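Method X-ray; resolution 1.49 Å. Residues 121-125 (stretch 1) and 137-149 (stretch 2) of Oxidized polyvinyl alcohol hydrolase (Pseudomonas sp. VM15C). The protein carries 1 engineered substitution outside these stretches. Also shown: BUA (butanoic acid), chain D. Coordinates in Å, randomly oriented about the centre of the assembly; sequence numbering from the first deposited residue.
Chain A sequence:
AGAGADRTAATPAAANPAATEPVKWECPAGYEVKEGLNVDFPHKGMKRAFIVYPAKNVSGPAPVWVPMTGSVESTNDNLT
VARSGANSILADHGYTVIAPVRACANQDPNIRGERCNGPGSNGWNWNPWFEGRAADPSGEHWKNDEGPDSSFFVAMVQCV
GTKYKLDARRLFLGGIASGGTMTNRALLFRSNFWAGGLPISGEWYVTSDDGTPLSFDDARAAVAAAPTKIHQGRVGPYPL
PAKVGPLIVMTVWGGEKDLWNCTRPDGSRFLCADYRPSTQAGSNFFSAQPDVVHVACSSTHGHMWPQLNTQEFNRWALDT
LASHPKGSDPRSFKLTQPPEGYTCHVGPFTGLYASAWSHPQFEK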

ATOM      1  N   SER A 121      11.808  14.284   3.905  1.00 13.59           N
ATOM      2  CA  SER A 121      12.092  15.529   4.610  1.00 14.23           C
ATOM      3  C   SER A 121      10.856  15.893   5.406  1.00 12.68           C
ATOM      4  O   SER A 121       9.842  15.162   5.345  1.00 12.14           O
ATOM      5  CB  SER A 121      12.489  16.622   3.592  1.00 17.82           C
ATOM      6  OG  SER A 121      11.450  16.921   2.689  1.00 23.55           O
ATOM      7  N   ASN A 122      10.904  16.979   6.184  1.00 13.07           N
ATOM      8  CA  ASN A 122       9.729  17.418   6.938  1.00 13.29           C
ATOM      9  C   ASN A 122       9.133  16.416   7.886  1.00 11.85           C
ATOM     10  O   ASN A 122       7.932  16.429   8.135  1.00 13.68           O
ATOM     11  CB  ASN A 122       8.655  17.939   5.974  1.00 17.62           C
ATOM     12  CG  ASN A 122       9.167  19.106   5.161  1.00 23.50           C
ATOM     13  OD1 ASN A 122       9.587  20.124   5.748  1.00 27.48           O
ATOM     14  ND2 ASN A 122       9.197  18.970   3.819  1.00 26.14           N
ATOM     15  N   GLY A 123       9.985  15.555   8.429  1.00 11.74           N
ATOM     16  CA  GLY A 123       9.503  14.570   9.381  1.00 10.48           C
ATOM     17  C   GLY A 123       9.130  13.228   8.787  1.00 11.15           C
ATOM     18  O   GLY A 123       8.754  12.344   9.531  1.00 11.09           O
ATOM     19  N   TRP A 124       9.251  13.077   7.474  1.00 10.02           N
ATOM     20  CA  TRP A 124       8.938  11.816   6.792  1.00 10.00           C
ATOM     21  C   TRP A 124      10.158  10.959   6.613  1.00 10.10           C
ATOM     22  O   TRP A 124      11.273  11.453   6.349  1.00 10.76           O
ATOM     23  CB  TRP A 124       8.295  12.114   5.413  1.00  9.83           C
ATOM     24  CG  TRP A 124       6.983  12.808   5.582  1.00  9.78           C
ATOM     25  CD1 TRP A 124       6.729  14.149   5.436  1.00  9.98           C
ATOM     26  CD2 TRP A 124       5.777  12.217   6.040  1.00  8.43           C
ATOM     27  NE1 TRP A 124       5.435  14.409   5.776  1.00 10.19           N
ATOM     28  CE2 TRP A 124       4.826  13.241   6.150  1.00 10.14           C
ATOM     29  CE3 TRP A 124       5.422  10.915   6.386  1.00  9.08           C
ATOM     30  CZ2 TRP A 124       3.535  13.005   6.581  1.00 10.67           C
ATOM     31  CZ3 TRP A 124       4.136  10.671   6.828  1.00 10.24           C
ATOM     32  CH2 TRP A 124       3.210  11.711   6.921  1.00 10.28           C
ATOM     33  N   ASN A 125       9.973   9.652   6.716  1.00  9.56           N
ATOM     34  CA  ASN A 125      11.093   8.762   6.592  1.00 10.11           C
ATOM     35  C   ASN A 125      11.704   8.615   5.204  1.00  9.42           C
ATOM     36  O   ASN A 125      12.949   8.627   5.035  1.00 11.46           O
ATOM     37  CB  ASN A 125      10.727   7.347   7.078  1.00  9.24           C
ATOM     38  CG  ASN A 125      11.949   6.434   7.112  1.00 11.53           C
ATOM     39  OD1 ASN A 125      12.819   6.636   7.953  1.00 12.70           O
ATOM     40  ND2 ASN A 125      12.031   5.468   6.207  1.00 11.21           N
ATOM     41  N   PRO A 137      13.238  13.309  16.070  1.00 14.22           N
ATOM     42  CA  PRO A 137      12.096  14.053  16.571  1.00 14.36           C
ATOM     43  C   PRO A 137      11.244  14.838  15.603  1.00 13.10           C
ATOM     44  O   PRO A 137      10.127  15.168  15.948  1.00 14.73           O
ATOM     45  CB  PRO A 137      12.706  14.932  17.675  1.00 14.22           C
ATOM     46  CG  PRO A 137      13.816  14.058  18.161  1.00 15.27           C
ATOM     47  CD  PRO A 137      14.438  13.541  16.893  1.00 15.48           C
ATOM     48  N   SER A 138      11.744  15.143  14.414  1.00 14.42           N
ATOM     49  CA  SER A 138      10.898  15.872  13.481  1.00 13.22           C
ATOM     50  C   SER A 138       9.740  14.994  13.055  1.00 12.81           C
ATOM     51  O   SER A 138       8.749  15.497  12.507  1.00 13.57           O
ATOM     52  CB  SER A 138      11.690  16.321  12.257  1.00 13.73           C
ATOM     53  OG  SER A 138      12.174  15.237  11.475  1.00 15.64           O
ATOM     54  N   GLY A 139       9.826  13.693  13.298  1.00 13.13           N
ATOM     55  CA  GLY A 139       8.696  12.818  12.922  1.00 13.75           C
ATOM     56  C   GLY A 139       7.557  12.763  13.924  1.00 14.71           C
ATOM     57  O   GLY A 139       6.507  12.188  13.675  1.00 14.12           O
ATOM     58  N   GLU A 140       7.762  13.384  15.091  1.00 14.93           N
ATOM     59  CA  GLU A 140       6.773  13.312  16.142  1.00 16.04           C
ATOM     60  C   GLU A 140       5.370  13.653  15.721  1.00 15.80           C
ATOM     61  O   GLU A 140       4.401  12.951  16.103  1.00 13.18           O
ATOM     62  CB  GLU A 140       7.225  14.244  17.278  1.00 19.42           C
ATOM     63  CG  GLU A 140       6.304  14.298  18.493  1.00 24.43           C
ATOM     64  CD  GLU A 140       6.373  13.050  19.356  1.00 26.95           C
ATOM     65  OE1 GLU A 140       7.272  12.179  19.178  1.00 28.38           O
ATOM     66  OE2 GLU A 140       5.481  12.958  20.236  1.00 31.31           O
ATOM     67  N   HIS A 141       5.234  14.717  14.943  1.00 15.30           N
ATOM     68  CA  HIS A 141       3.899  15.155  14.560  1.00 17.24           C
ATOM     69  C   HIS A 141       3.120  14.113  13.771  1.00 15.83           C
ATOM     70  O   HIS A 141       1.908  14.038  13.853  1.00 16.74           O
ATOM     71  CB  HIS A 141       3.937  16.443  13.724  1.00 20.17           C
ATOM     72  CG  HIS A 141       2.578  16.849  13.253  1.00 24.19           C
ATOM     73  ND1 HIS A 141       1.511  16.979  14.125  1.00 26.61           N
ATOM     74  CD2 HIS A 141       2.081  17.068  12.014  1.00 26.56           C
ATOM     75  CE1 HIS A 141       0.413  17.250  13.442  1.00 27.30           C
ATOM     76  NE2 HIS A 141       0.728  17.308  12.159  1.00 25.82           N
ATOM     77  N   TRP A 142       3.835  13.306  13.003  1.00 12.24           N
ATOM     78  CA  TRP A 142       3.165  12.309  12.188  1.00 11.45           C
ATOM     79  C   TRP A 142       2.741  11.102  12.972  1.00 12.49           C
ATOM     80  O   TRP A 142       2.182  10.165  12.408  1.00 12.14           O
ATOM     81  CB  TRP A 142       4.060  11.950  10.985  1.00  9.72           C
ATOM     82  CG  TRP A 142       4.443  13.211  10.219  1.00 10.32           C
ATOM     83  CD1 TRP A 142       5.716  13.648   9.965  1.00  9.47           C
ATOM     84  CD2 TRP A 142       3.558  14.175   9.585  1.00 10.35           C
ATOM     85  NE1 TRP A 142       5.694  14.805   9.207  1.00 11.02           N
ATOM     86  CE2 TRP A 142       4.381  15.147   8.964  1.00 10.08           C
ATOM     87  CE3 TRP A 142       2.162  14.283   9.465  1.00 11.97           C
ATOM     88  CZ2 TRP A 142       3.848  16.233   8.226  1.00 10.79           C
ATOM     89  CZ3 TRP A 142       1.633  15.338   8.731  1.00 11.49           C
ATOM     90  CH2 TRP A 142       2.487  16.312   8.116  1.00 11.28           C
ATOM     91  N   LYS A 143       2.983  11.097  14.284  1.00 12.30           N
ATOM     92  CA  LYS A 143       2.485   9.996  15.104  1.00 12.47           C
ATOM     93  C   LYS A 143       0.968   9.959  15.063  1.00 13.47           C
ATOM     94  O   LYS A 143       0.392   8.905  15.209  1.00 16.48           O
ATOM     95  CB  LYS A 143       2.892  10.133  16.577  1.00 11.17           C
ATOM     96  CG  LYS A 143       4.280   9.765  16.798  1.00 12.93           C
ATOM     97  CD  LYS A 143       4.632   9.999  18.283  1.00 15.78           C
ATOM     98  CE  LYS A 143       5.938   9.349  18.621  1.00 17.22           C
ATOM     99  NZ  LYS A 143       6.141   9.550  20.097  1.00 21.03           N
ATOM    100  N   ASN A 144       0.285  11.082  14.870  1.00 14.47           N
ATOM    101  CA  ASN A 144      -1.153  10.909  14.828  1.00 17.14           C
ATOM    102  C   ASN A 144      -1.835  11.805  13.803  1.00 17.03           C
ATOM    103  O   ASN A 144      -2.974  12.232  13.984  1.00 19.33           O
ATOM    104  CB  ASN A 144      -1.780  11.031  16.246  1.00 21.02           C
ATOM    105  CG  ASN A 144      -1.586   9.726  17.123  1.00 24.70           C
ATOM    106  OD1 ASN A 144      -2.269   8.710  16.934  1.00 24.58           O
ATOM    107  ND2 ASN A 144      -0.637   9.781  18.074  1.00 24.79           N
ATOM    108  N   ASP A 145      -1.124  12.065  12.717  1.00 13.58           N
ATOM    109  CA  ASP A 145      -1.632  12.815  11.582  1.00 12.94           C
ATOM    110  C   ASP A 145      -1.285  11.915  10.384  1.00 11.86           C
ATOM    111  O   ASP A 145      -0.112  11.609  10.167  1.00 10.88           O
ATOM    112  CB  ASP A 145      -0.928  14.168  11.440  1.00 13.40           C
ATOM    113  CG  ASP A 145      -1.538  15.038  10.331  1.00 17.79           C
ATOM    114  OD1 ASP A 145      -1.826  14.567   9.186  1.00 14.21           O
ATOM    115  OD2 ASP A 145      -1.702  16.242  10.601  1.00 22.98           O
ATOM    116  N   GLU A 146      -2.313  11.540   9.623  1.00 11.39           N
ATOM    117  CA  GLU A 146      -2.162  10.630   8.482  1.00 10.49           C
ATOM    118  C   GLU A 146      -1.192  11.141   7.459  1.00 10.55           C
ATOM    119  O   GLU A 146      -0.551  10.354   6.756  1.00  9.98           O
ATOM    120  CB  GLU A 146      -3.526  10.387   7.818  1.00 10.85           C
ATOM    121  CG  GLU A 146      -4.106  11.629   7.155  1.00  9.85           C
ATOM    122  CD  GLU A 146      -5.511  11.397   6.591  1.00 12.33           C
ATOM    123  OE1 GLU A 146      -5.767  10.305   6.061  1.00 11.70           O
ATOM    124  OE2 GLU A 146      -6.371  12.314   6.675  1.00 13.96           O
ATOM    125  N   GLY A 147      -1.043  12.455   7.358  1.00  8.83           N
ATOM    126  CA  GLY A 147      -0.145  12.982   6.325  1.00 10.21           C
ATOM    127  C   GLY A 147      -0.871  13.340   5.039  1.00  9.95           C
ATOM    128  O   GLY A 147      -1.960  12.847   4.790  1.00  9.97           O
ATOM    129  N   PRO A 148      -0.229  14.099   4.150  1.00  9.42           N
ATOM    130  CA  PRO A 148      -0.891  14.529   2.924  1.00  9.13           C
ATOM    131  C   PRO A 148      -1.125  13.543   1.806  1.00  9.89           C
ATOM    132  O   PRO A 148      -1.917  13.838   0.942  1.00 12.23           O
ATOM    133  CB  PRO A 148      -0.083  15.764   2.481  1.00 11.28           C
ATOM    134  CG  PRO A 148       1.238  15.641   3.180  1.00 12.35           C
ATOM    135  CD  PRO A 148       1.080  14.739   4.379  1.00 10.19           C
ATOM    136  N   ASP A 149      -0.458  12.386   1.810  1.00  8.42           N
ATOM    137  CA  ASP A 149      -0.779  11.444   0.770  1.00  8.34           C
ATOM    138  C   ASP A 149      -2.054  10.683   1.150  1.00  8.14           C
ATOM    139  O   ASP A 149      -2.935  10.516   0.295  1.00  8.53           O
ATOM    140  CB  ASP A 149       0.385  10.432   0.559  1.00  8.66           C
ATOM    141  CG  ASP A 149       1.326  10.873  -0.538  1.00  9.33           C
ATOM    142  OD1 ASP A 149       0.906  11.637  -1.433  1.00  9.77           O
ATOM    143  OD2 ASP A 149       2.499  10.445  -0.541  1.00  8.53           O
TER
HETATM  144  C1  BUA D 403      12.655   1.714   3.316  0.50 43.68           C
HETATM  145  C2  BUA D 403      13.289   2.751   4.245  1.00 43.54           C
HETATM  146  C3  BUA D 403      14.814   2.667   4.136  1.00 44.57           C
HETATM  147  C4  BUA D 403      15.442   3.751   5.012  1.00 45.59           C
HETATM  148  O1  BUA D 403      14.721   4.267   5.892  1.00 45.76           O
HETATM  149  O2  BUA D 403      16.635   4.044   4.779  1.00 46.44           O
HETATM  150  O   HOH W   1      12.874  16.825   9.059  1.00 30.86           O

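Two tryptophans, one from each stretch, stack face to face and carry most of this contact. The six-membered ring of Trp124 lies over the five-membered ring of Trp142. Their centroids are 3.8 Å apart and the planes are tilted by 28°. The closest atoms of the pair are Trp124 CZ2 and Trp142 CD2, 3.2 Å apart. The two NE1 atoms are also close, but both are donors and do not bond to each other.

Trp142 NE1 instead donates to Asn122 O, at 3.0 Å and nearly straight. This is the sole direct hydrogen bond between the stretches. The indole suits the site because it offers a flat face for the stack and an N-H at its edge for the backbone carbonyl.

Asn122 and Gly123 are the central residues of a type I' turn, closed by Trp124 N to Ser121 O at 3.0 Å. Gly123 packs tightly on the 3-10 segment. Gly123 CA lies 3.3 Å from Ser138 O, and Gly123 O lies 3.4 Å from Gly139 CA. Both are CA-H...O contacts. A CB on Gly123 would clash with Ser138 O and Trp142 NE1, and its backbone angles also call for glycine. A water adds a bridge, donating to Ser138 OG at 3.0 Å and accepting a weak bond from Gly123 N at 3.2 Å.

The CA-to-CB bond of Trp124 points away from stretch 2, but the end of its ring returns to it. With chi1 in m, the edge of the Trp124 ring meets Gly147, with Trp124 CH2 3.6 Å from Gly147 CA. A CB on Gly147 would clash with that CH2. Gly147 N is held by Asp145 OD1 at 2.9 Å. Pro148 adds apolar contact, its CD 3.7 Å from Trp124 CZ2. Trp124, Gly123 and Gly147 are buried, and the contact covers 314 Å² in total.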